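Local coordinates for YHR177W (Saccharomyces cerevisiae, PDB 4M8B), which binds DNA through its WOPR domain, the part of this yeast protein present here, and is probably a transcription regulator, at residues C[20-25]-C[140-145]; C[25-30]-C[123-128]. All coordinates share one frame; numbering follows the deposited sequence.

Contact 1 of 2, residues C[20-25]-C[140-145]; sequences ALVFQG and FHLIAY. With EDO (1,2-ethanediol), chain D.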
loop_
_atom_site.group_PDB
_atom_site.type_symbol
_atom_site.label_atom_id
_atom_site.label_comp_id
_atom_site.label_asym_id
_atom_site.label_seq_id
_atom_site.Cartn_x
_atom_site.Cartn_y
_atom_site.Cartn_z
ATOM N N ALA C 20 -3.880 11.458 -0.119
ATOM C CA ALA C 20 -4.405 12.504 0.750
ATOM C C ALA C 20 -5.855 12.238 1.125
ATOM O O ALA C 20 -6.260 12.446 2.269
ATOM C CB ALA C 20 -4.267 13.857 0.086
ATOM N N LEU C 21 -6.630 11.767 0.156
ATOM C CA LEU C 21 -8.037 11.460 0.381
ATOM C C LEU C 21 -8.209 10.315 1.382
ATOM O O LEU C 21 -9.039 10.397 2.288
ATOM C CB LEU C 21 -8.730 11.142 -0.946
ATOM C CG LEU C 21 -8.861 12.337 -1.899
ATOM C CD1 LEU C 21 -9.234 11.894 -3.307
ATOM C CD2 LEU C 21 -9.886 13.321 -1.365
ATOM N N VAL C 22 -7.416 9.259 1.222
ATOM C CA VAL C 22 -7.473 8.112 2.125
ATOM C C VAL C 22 -7.116 8.512 3.555
ATOM O O VAL C 22 -7.853 8.219 4.494
ATOM C CB VAL C 22 -6.537 6.980 1.663
ATOM C CG1 VAL C 22 -6.583 5.817 2.646
ATOM C CG2 VAL C 22 -6.914 6.518 0.265
ATOM N N PHE C 23 -5.984 9.190 3.707
ATOM C CA PHE C 23 -5.539 9.674 5.007
ATOM C C PHE C 23 -6.574 10.590 5.658
ATOM O O PHE C 23 -6.899 10.425 6.833
ATOM C CB PHE C 23 -4.198 10.397 4.873
ATOM C CG PHE C 23 -3.014 9.472 4.757
ATOM C CD1 PHE C 23 -2.922 8.335 5.541
ATOM C CD2 PHE C 23 -1.991 9.741 3.865
ATOM C CE1 PHE C 23 -1.828 7.487 5.439
ATOM C CE2 PHE C 23 -0.898 8.896 3.757
ATOM C CZ PHE C 23 -0.817 7.769 4.545
ATOM N N GLN C 24 -7.091 11.549 4.893
ATOM C CA GLN C 24 -8.089 12.478 5.416
ATOM C C GLN C 24 -9.333 11.716 5.859
ATOM O O GLN C 24 -9.916 12.011 6.901
ATOM C CB GLN C 24 -8.455 13.539 4.376
ATOM C CG GLN C 24 -9.337 14.660 4.913
ATOM C CD GLN C 24 -8.659 15.468 6.007
ATOM O OE1 GLN C 24 -7.546 15.962 5.828
ATOM N NE2 GLN C 24 -9.327 15.601 7.151
ATOM N N GLY C 25 -9.720 10.721 5.068
ATOM C CA GLY C 25 -10.851 9.877 5.404
ATOM C C GLY C 25 -10.631 9.119 6.697
ATOM O O GLY C 25 -11.579 8.830 7.430
ATOM N N PHE C 140 1.709 7.139 10.197
ATOM C CA PHE C 140 0.655 6.393 9.518
ATOM C C PHE C 140 1.221 5.566 8.375
ATOM O O PHE C 140 1.927 6.081 7.508
ATOM C CB PHE C 140 -0.434 7.340 9.013
ATOM C CG PHE C 140 -1.145 8.076 10.112
ATOM C CD1 PHE C 140 -0.694 9.314 10.542
ATOM C CD2 PHE C 140 -2.257 7.524 10.728
ATOM C CE1 PHE C 140 -1.343 9.992 11.563
ATOM C CE2 PHE C 140 -2.910 8.197 11.750
ATOM C CZ PHE C 140 -2.451 9.432 12.166
ATOM N N HIS C 141 0.914 4.275 8.389
ATOM C CA HIS C 141 1.388 3.366 7.359
ATOM C C HIS C 141 0.271 3.090 6.372
ATOM O O HIS C 141 -0.883 2.924 6.763
ATOM C CB HIS C 141 1.846 2.050 7.983
ATOM C CG HIS C 141 2.964 2.200 8.958
ATOM N ND1 HIS C 141 4.197 1.598 8.784
ATOM C CD2 HIS C 141 3.051 2.875 10.131
ATOM C CE1 HIS C 141 4.982 1.898 9.794
ATOM N NE2 HIS C 141 4.309 2.676 10.631
ATOM N N LEU C 142 0.611 3.041 5.090
ATOM C CA LEU C 142 -0.374 2.712 4.072
ATOM C C LEU C 142 0.112 1.560 3.201
ATOM O O LEU C 142 1.203 1.613 2.632
ATOM C CB LEU C 142 -0.716 3.944 3.226
ATOM C CG LEU C 142 -1.873 3.766 2.240
ATOM C CD1 LEU C 142 -2.591 5.082 1.989
ATOM C CD2 LEU C 142 -1.362 3.183 0.933
ATOM N N ILE C 143 -0.705 0.516 3.113
ATOM C CA ILE C 143 -0.398 -0.639 2.279
ATOM C C ILE C 143 -1.504 -0.818 1.242
ATOM O O ILE C 143 -2.689 -0.799 1.579
ATOM C CB ILE C 143 -0.285 -1.926 3.115
ATOM C CG1 ILE C 143 0.512 -1.668 4.394
ATOM C CG2 ILE C 143 0.358 -3.037 2.304
ATOM C CD1 ILE C 143 1.983 -1.408 4.158
ATOM N N ALA C 144 -1.117 -0.986 -0.018
ATOM C CA ALA C 144 -2.091 -1.180 -1.085
ATOM C C ALA C 144 -1.714 -2.367 -1.958
ATOM O O ALA C 144 -0.587 -2.460 -2.439
ATOM C CB ALA C 144 -2.225 0.084 -1.924
ATOM N N TYR C 145 -2.663 -3.276 -2.156
ATOM C CA TYR C 145 -2.435 -4.436 -3.003
ATOM C C TYR C 145 -3.142 -4.271 -4.339
ATOM O O TYR C 145 -4.254 -3.746 -4.411
ATOM C CB TYR C 145 -2.913 -5.715 -2.316
ATOM C CG TYR C 145 -2.172 -6.039 -1.044
ATOM C CD1 TYR C 145 -1.034 -6.829 -1.063
ATOM C CD2 TYR C 145 -2.610 -5.554 0.177
ATOM C CE1 TYR C 145 -0.356 -7.131 0.101
ATOM C CE2 TYR C 145 -1.938 -5.850 1.344
ATOM C CZ TYR C 145 -0.813 -6.638 1.301
ATOM O OH TYR C 145 -0.142 -6.929 2.466
HETATM C C1 EDO D . 4.700 1.709 5.150
HETATM O O1 EDO D . 4.380 2.864 5.937
HETATM C C2 EDO D . 5.378 0.682 6.045
HETATM O O2 EDO D . 4.386 -0.025 6.800
#

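Contact 2 of 2, residues C[25-30]-C[123-128]; sequences GVFNGN and FSLKFN. With EDO (1,2-ethanediol), chain D; nucleotides of chain A.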
loop_
_atom_site.group_PDB
_atom_site.type_symbol
_atom_site.label_atom_id
_atom_site.label_comp_id
_atom_site.label_asym_id
_atom_site.label_seq_id
_atom_site.Cartn_x
_atom_site.Cartn_y
_atom_site.Cartn_z
ATOM N N GLY C 25 -9.720 10.721 5.068
ATOM C CA GLY C 25 -10.851 9.877 5.404
ATOM C C GLY C 25 -10.631 9.119 6.697
ATOM O O GLY C 25 -11.579 8.830 7.430
ATOM N N VAL C 26 -9.373 8.797 6.980
ATOM C CA VAL C 26 -9.018 8.112 8.216
ATOM C C VAL C 26 -9.011 9.083 9.397
ATOM O O VAL C 26 -9.479 8.751 10.485
ATOM C CB VAL C 26 -7.647 7.413 8.107
ATOM C CG1 VAL C 26 -7.193 6.926 9.463
ATOM C CG2 VAL C 26 -7.715 6.256 7.122
ATOM N N PHE C 27 -8.474 10.280 9.173
ATOM C CA PHE C 27 -8.447 11.318 10.199
ATOM C C PHE C 27 -9.861 11.704 10.640
ATOM O O PHE C 27 -10.103 11.964 11.816
ATOM C CB PHE C 27 -7.703 12.561 9.697
ATOM C CG PHE C 27 -6.245 12.326 9.395
ATOM C CD1 PHE C 27 -5.597 11.185 9.839
ATOM C CD2 PHE C 27 -5.521 13.260 8.669
ATOM C CE1 PHE C 27 -4.249 10.975 9.560
ATOM C CE2 PHE C 27 -4.178 13.057 8.387
ATOM C CZ PHE C 27 -3.542 11.913 8.833
ATOM N N ASN C 28 -10.786 11.745 9.684
ATOM C CA ASN C 28 -12.180 12.075 9.967
ATOM C C ASN C 28 -12.912 10.944 10.695
ATOM O O ASN C 28 -13.845 11.191 11.458
ATOM C CB ASN C 28 -12.921 12.447 8.676
ATOM C CG ASN C 28 -12.422 13.751 8.063
ATOM O OD1 ASN C 28 -11.493 14.379 8.572
ATOM N ND2 ASN C 28 -13.039 14.157 6.957
ATOM N N GLY C 29 -12.488 9.707 10.451
ATOM C CA GLY C 29 -13.072 8.557 11.118
ATOM C C GLY C 29 -13.993 7.725 10.244
ATOM O O GLY C 29 -14.538 6.718 10.695
ATOM N N ASN C 30 -14.172 8.145 8.996
ATOM C CA ASN C 30 -15.012 7.410 8.057
ATOM C C ASN C 30 -14.346 6.115 7.624
ATOM O O ASN C 30 -14.996 5.080 7.490
ATOM C CB ASN C 30 -15.307 8.263 6.824
ATOM C CG ASN C 30 -16.020 9.553 7.166
ATOM O OD1 ASN C 30 -15.451 10.442 7.806
ATOM N ND2 ASN C 30 -17.270 9.670 6.729
ATOM N N PHE C 123 3.491 3.356 1.788
ATOM C CA PHE C 123 3.768 4.763 2.016
ATOM C C PHE C 123 3.662 5.052 3.506
ATOM O O PHE C 123 2.759 4.553 4.177
ATOM C CB PHE C 123 2.773 5.632 1.240
ATOM C CG PHE C 123 3.025 7.107 1.365
ATOM C CD1 PHE C 123 2.542 7.819 2.453
ATOM C CD2 PHE C 123 3.741 7.785 0.393
ATOM C CE1 PHE C 123 2.773 9.178 2.570
ATOM C CE2 PHE C 123 3.977 9.145 0.503
ATOM C CZ PHE C 123 3.492 9.843 1.594
ATOM N N SER C 124 4.591 5.845 4.026
ATOM C CA SER C 124 4.553 6.233 5.431
ATOM C C SER C 124 4.459 7.746 5.567
ATOM O O SER C 124 5.163 8.487 4.881
ATOM C CB SER C 124 5.774 5.702 6.186
ATOM O OG SER C 124 6.977 6.178 5.612
ATOM N N LEU C 125 3.579 8.196 6.454
ATOM C CA LEU C 125 3.374 9.619 6.678
ATOM C C LEU C 125 3.484 9.951 8.158
ATOM O O LEU C 125 2.743 9.411 8.980
ATOM C CB LEU C 125 2.000 10.044 6.161
ATOM C CG LEU C 125 1.574 11.477 6.487
ATOM C CD1 LEU C 125 2.363 12.472 5.651
ATOM C CD2 LEU C 125 0.079 11.662 6.278
ATOM N N LYS C 126 4.416 10.835 8.491
ATOM C CA LYS C 126 4.533 11.345 9.849
ATOM C C LYS C 126 3.792 12.671 9.912
ATOM O O LYS C 126 4.098 13.594 9.159
ATOM C CB LYS C 126 6.003 11.518 10.227
ATOM C CG LYS C 126 6.793 10.221 10.163
ATOM C CD LYS C 126 8.287 10.452 10.308
ATOM C CE LYS C 126 9.046 9.138 10.232
ATOM N NZ LYS C 126 8.570 8.173 11.262
ATOM N N PHE C 127 2.814 12.762 10.804
ATOM C CA PHE C 127 1.876 13.875 10.784
ATOM C C PHE C 127 1.392 14.219 12.190
ATOM O O PHE C 127 1.006 13.334 12.955
ATOM C CB PHE C 127 0.697 13.506 9.882
ATOM C CG PHE C 127 -0.248 14.637 9.607
ATOM C CD1 PHE C 127 0.039 15.578 8.632
ATOM C CD2 PHE C 127 -1.438 14.744 10.305
ATOM C CE1 PHE C 127 -0.839 16.615 8.372
ATOM C CE2 PHE C 127 -2.320 15.776 10.048
ATOM C CZ PHE C 127 -2.020 16.713 9.080
ATOM N N ASN C 128 1.421 15.507 12.527
ATOM C CA ASN C 128 0.983 15.973 13.841
ATOM C C ASN C 128 -0.493 15.692 14.109
ATOM O O ASN C 128 -1.356 16.015 13.293
ATOM C CB ASN C 128 1.270 17.467 14.005
ATOM C CG ASN C 128 0.551 18.069 15.197
ATOM O OD1 ASN C 128 -0.526 18.650 15.057
ATOM N ND2 ASN C 128 1.142 17.931 16.377
HETATM C C1 EDO D . 4.700 1.709 5.150
HETATM O O1 EDO D . 4.380 2.864 5.937
HETATM C C2 EDO D . 5.378 0.682 6.045
HETATM O O2 EDO D . 4.386 -0.025 6.800
ATOM P P DG A 11 9.389 3.035 5.358
ATOM O OP1 DG A 11 9.805 4.137 6.250
ATOM O OP2 DG A 11 7.947 2.838 5.091
ATOM O "O5'" DG A 11 10.140 3.209 3.959
ATOM C "C5'" DG A 11 11.236 4.117 3.802
ATOM C "C4'" DG A 11 12.543 3.571 4.357
ATOM O "O4'" DG A 11 12.707 2.183 3.996
ATOM C "C3'" DG A 11 13.806 4.221 3.809
ATOM O "O3'" DG A 11 14.122 5.389 4.556
ATOM C "C2'" DG A 11 14.868 3.128 3.941
ATOM C "C1'" DG A 11 14.074 1.832 4.042
ATOM N N9 DG A 11 14.334 0.832 3.003
ATOM C C8 DG A 11 13.435 0.326 2.094
ATOM N N7 DG A 11 13.947 -0.574 1.295
ATOM C C5 DG A 11 15.269 -0.678 1.702
ATOM C C6 DG A 11 16.313 -1.495 1.208
ATOM O O6 DG A 11 16.282 -2.320 0.281
ATOM N N1 DG A 11 17.499 -1.287 1.909
ATOM C C2 DG A 11 17.656 -0.402 2.951
ATOM N N2 DG A 11 18.878 -0.339 3.504
ATOM N N3 DG A 11 16.684 0.367 3.423
ATOM C C4 DG A 11 15.522 0.178 2.752
#

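Contact 1 of 2, residues C[20-25]-C[140-145]
Phe23, on helix 16-28, reaches across to Phe140 and Leu142 of strand 137-147 and carries most of a contact that is apolar throughout. CE1 of Phe23 comes obliquely to CB of Phe140 at 3.8 Å, the two side chains sliding past each other in opposite directions, so Phe140 offers its root while its own ring leads off toward Phe27. CZ of Phe23 lies 4.0 Å from CB of Leu142, and the CD1 methyl of Leu142 sits over one face of the Phe23 ring. Leu142 holds CG anti to its backbone N (chi1 -172°), which sends the branched end out to the helix; there CD1 of Leu142 also meets CG1 of Val22 at 4.1 Å, the two side chains crossing at about a right angle.

The polar chemistry belongs to His141, which points away from the helix. Its ND1 donates in the ring plane to O2 of a 1,2-ethanediol, probably from the crystallisation liquor, at 2.6 Å and 162°. The protein itself holds the imidazole through an NE2 bond to Glu57 and a stack on Phe55.

No hydrogen bond joins the segments, and the axes of 20-25 and 140-145 approach to 10.7 Å, at 125°. This is a helix packed on an antiparallel sheet in the WOPR domain's hydrophobic core, dependent on the fit of buried hydrocarbon.

Contact 2 of 2, residues C[25-30]-C[123-128]
The rings of Phe27 and Phe127 are tilted by only 16° but strongly offset, centroids 5.2 Å apart, so little of one ring covers the other. The closest atoms are CE2 of Phe27 and CE2 of Phe127, 3.7 Å apart, each oblique to the other ring. At the edge of the Phe27 ring, near its plane, comes the CD2 methyl of Leu125, 4.4 Å from CZ of Phe27. The ring of Phe140 meets Phe27 at about 60°. Phe127 reaches the helix because its CG stands anti to the backbone N (chi1 -171°).

Leu125 and Phe127 point to the helix, whereas Ser124, between Phe123 and Leu125, faces the DNA: its OG is 3.5 Å from OP2 of DG11 of chain A. The strand thus separates an apolar core from a phosphate backbone. A bound 1,2-ethanediol lies on the DNA-facing side as well, giving a weak hydrogen bond from O1 to the carbonyl O of Phe123.

Phe27 occupies the last turn of helix 16-28. Strand 113-128 is paired with strand 137-147, and helix 172-179 adds Leu174 and Leu178 against Leu125 and Lys173 against Phe127, so it flanks the junction of helix 16-28 with the sheet.

From the N terminus, helix 16-28 comes first and supplies one partner to both contacts, with Gly25 common to the two segments. The chain then passes through most of the antiparallel sheet before strand 113-128 returns to the helix end and closes the inner loop, contact 2. After a connection that is partly unmodelled, strand 137-147 runs back beside it and closes the wider loop, contact 1, which encloses the first without crossing it. The backbone bonds Phe140 N to Leu125 O and Leu142 N to Phe123 O join the two strands. Together the contacts seat one helix on two neighbouring strands, within a WOPR domain whose sheet approaches DNA.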